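Local structure of regulatory protein SdiA (Escherichia coli, 4LFU) at residues E38-S43 and F135-A140. The protein senses acyl-homoserine lactone autoinducers of other bacteria as a LuxR-type transcription factor and activates transcription of the ftsQAZ cell-division genes. Sequence-based numbering, arbitrary orientation.
Sequences EYDYYS and FSRCSA
The ring of Y39 is sandwiched between F135 and R137. F135 CB lies over one face, 3.6 Å from the ring centroid, a CH-pi contact. The guanidinium of R137 lies flat on the opposite face, planes 8° apart, in an off-centre cation-pi stack. A bend at chi3 (53°) turns NE of R137 off the extended course. NH2 lies 3.7 Å from Y39 CE1. F135 and Y42 share a face of the sheet, and Y42 CB meets the edge of the F135 ring in its plane. This is the tightly packed part.

The backbones pair as antiparallel strands. S136 N donates a hydrogen bond to Y41 O at 2.8 Å. D40 and Y41 both face S136, a classic beta bulge, and S136 O accepts from both their N-H groups. D40 and C138 form the looser, partly exposed side. There D40 OD2 takes the C138 N-H at 2.8 Å, nearly straight at 172°. C138 SG sits at the edge of the Y41 ring, 3.8 Å from CE2. S136 OG touches Y41 CB but is hydrogen-bonded to Y63 OH.

The contact joins two strands of the autoinducer-binding domain sheet, 41-47 and 130-137. Y39 and F135 pack against V119 of strand 117-124 and against helix 147-167, while Y42 reaches helix 23-36. On the other face, Y41 stacks on Y63.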
loop_
_atom_site.group_PDB
_atom_site.type_symbol
_atom_site.label_atom_id
_atom_site.label_comp_id
_atom_site.label_asym_id
_atom_site.label_seq_id
_atom_site.Cartn_x
_atom_site.Cartn_y
_atom_site.Cartn_z
ATOM N N GLU A 38 14.755 17.832 -17.430
ATOM C CA GLU A 38 14.298 18.563 -18.636
ATOM C C GLU A 38 12.784 18.537 -18.829
ATOM O O GLU A 38 12.303 18.321 -19.933
ATOM C CB GLU A 38 14.990 18.067 -19.922
ATOM C CG GLU A 38 16.139 18.947 -20.405
ATOM C CD GLU A 38 17.504 18.248 -20.381
ATOM O OE1 GLU A 38 18.366 18.602 -21.225
ATOM O OE2 GLU A 38 17.714 17.346 -19.533
ATOM N N TYR A 39 12.040 18.759 -17.753
ATOM C CA TYR A 39 10.589 18.834 -17.832
ATOM C C TYR A 39 10.163 20.234 -17.479
ATOM O O TYR A 39 10.862 20.918 -16.749
ATOM C CB TYR A 39 9.929 17.801 -16.913
ATOM C CG TYR A 39 9.996 16.413 -17.490
ATOM C CD1 TYR A 39 9.174 16.032 -18.559
ATOM C CD2 TYR A 39 10.898 15.475 -16.986
ATOM C CE1 TYR A 39 9.249 14.753 -19.095
ATOM C CE2 TYR A 39 10.985 14.202 -17.528
ATOM C CZ TYR A 39 10.158 13.842 -18.565
ATOM O OH TYR A 39 10.260 12.559 -19.071
ATOM N N ASP A 40 9.024 20.657 -18.016
ATOM C CA ASP A 40 8.507 22.005 -17.809
ATOM C C ASP A 40 7.600 22.043 -16.598
ATOM O O ASP A 40 7.627 22.993 -15.812
ATOM C CB ASP A 40 7.728 22.461 -19.047
ATOM C CG ASP A 40 8.615 22.609 -20.257
ATOM O OD1 ASP A 40 9.745 23.118 -20.117
ATOM O OD2 ASP A 40 8.200 22.205 -21.350
ATOM N N TYR A 41 6.796 21.001 -16.443
ATOM C CA TYR A 41 5.801 21.004 -15.399
ATOM C C TYR A 41 5.801 19.724 -14.573
ATOM O O TYR A 41 6.245 18.691 -15.025
ATOM C CB TYR A 41 4.418 21.220 -15.999
ATOM C CG TYR A 41 4.248 22.484 -16.825
ATOM C CD1 TYR A 41 4.104 23.724 -16.216
ATOM C CD2 TYR A 41 4.195 22.427 -18.214
ATOM C CE1 TYR A 41 3.920 24.891 -16.972
ATOM C CE2 TYR A 41 4.028 23.591 -18.984
ATOM C CZ TYR A 41 3.877 24.804 -18.354
ATOM O OH TYR A 41 3.693 25.930 -19.096
ATOM N N TYR A 42 5.280 19.825 -13.360
ATOM C CA TYR A 42 4.977 18.669 -12.523
ATOM C C TYR A 42 3.572 18.877 -11.972
ATOM O O TYR A 42 3.056 20.002 -11.958
ATOM C CB TYR A 42 5.972 18.558 -11.363
ATOM C CG TYR A 42 5.722 19.582 -10.264
ATOM C CD1 TYR A 42 6.265 20.863 -10.359
ATOM C CD2 TYR A 42 4.937 19.272 -9.136
ATOM C CE1 TYR A 42 6.027 21.811 -9.404
ATOM C CE2 TYR A 42 4.701 20.224 -8.144
ATOM C CZ TYR A 42 5.260 21.492 -8.296
ATOM O OH TYR A 42 5.064 22.490 -7.361
ATOM N N SER A 43 2.948 17.782 -11.559
ATOM C CA SER A 43 1.763 17.827 -10.744
ATOM C C SER A 43 1.830 16.682 -9.727
ATOM O O SER A 43 2.245 15.584 -10.048
ATOM C CB SER A 43 0.492 17.757 -11.600
ATOM O OG SER A 43 0.344 16.499 -12.226
ATOM N N PHE A 135 5.484 14.433 -14.599
ATOM C CA PHE A 135 6.289 15.486 -15.236
ATOM C C PHE A 135 5.813 15.653 -16.673
ATOM O O PHE A 135 5.466 14.680 -17.329
ATOM C CB PHE A 135 7.776 15.121 -15.269
ATOM C CG PHE A 135 8.449 15.079 -13.909
ATOM C CD1 PHE A 135 8.003 15.870 -12.853
ATOM C CD2 PHE A 135 9.559 14.264 -13.705
ATOM C CE1 PHE A 135 8.628 15.832 -11.614
ATOM C CE2 PHE A 135 10.205 14.243 -12.468
ATOM C CZ PHE A 135 9.730 15.029 -11.426
ATOM N N SER A 136 5.789 16.882 -17.169
ATOM C CA SER A 136 5.397 17.101 -18.562
ATOM C C SER A 136 6.242 18.163 -19.243
ATOM O O SER A 136 6.873 18.965 -18.602
ATOM C CB SER A 136 3.902 17.419 -18.695
ATOM O OG SER A 136 3.589 18.632 -18.053
ATOM N N ARG A 137 6.219 18.149 -20.559
ATOM C CA ARG A 137 7.098 18.948 -21.371
ATOM C C ARG A 137 6.348 19.407 -22.624
ATOM O O ARG A 137 5.546 18.647 -23.219
ATOM C CB ARG A 137 8.301 18.088 -21.754
ATOM C CG ARG A 137 9.454 18.845 -22.303
ATOM C CD ARG A 137 10.729 18.043 -22.185
ATOM N NE ARG A 137 10.626 16.716 -22.763
ATOM C CZ ARG A 137 11.281 15.652 -22.302
ATOM N NH1 ARG A 137 11.128 14.474 -22.897
ATOM N NH2 ARG A 137 12.082 15.755 -21.241
ATOM N N CYS A 138 6.632 20.644 -23.022
ATOM C CA CYS A 138 6.055 21.232 -24.227
ATOM C C CYS A 138 6.831 20.890 -25.488
ATOM O O CYS A 138 6.395 21.230 -26.583
ATOM C CB CYS A 138 5.940 22.750 -24.081
ATOM S SG CYS A 138 4.854 23.255 -22.720
ATOM N N SER A 139 7.970 20.218 -25.335
ATOM C CA SER A 139 8.864 19.920 -26.455
ATOM C C SER A 139 8.819 18.453 -26.852
ATOM O O SER A 139 8.940 17.558 -26.021
ATOM C CB SER A 139 10.304 20.349 -26.142
ATOM O OG SER A 139 11.229 19.650 -26.969
ATOM N N ALA A 140 8.651 18.233 -28.147
ATOM C CA ALA A 140 8.496 16.899 -28.707
ATOM C C ALA A 140 9.850 16.305 -29.094
ATOM O O ALA A 140 9.910 15.232 -29.704
ATOM C CB ALA A 140 7.559 16.947 -29.925
#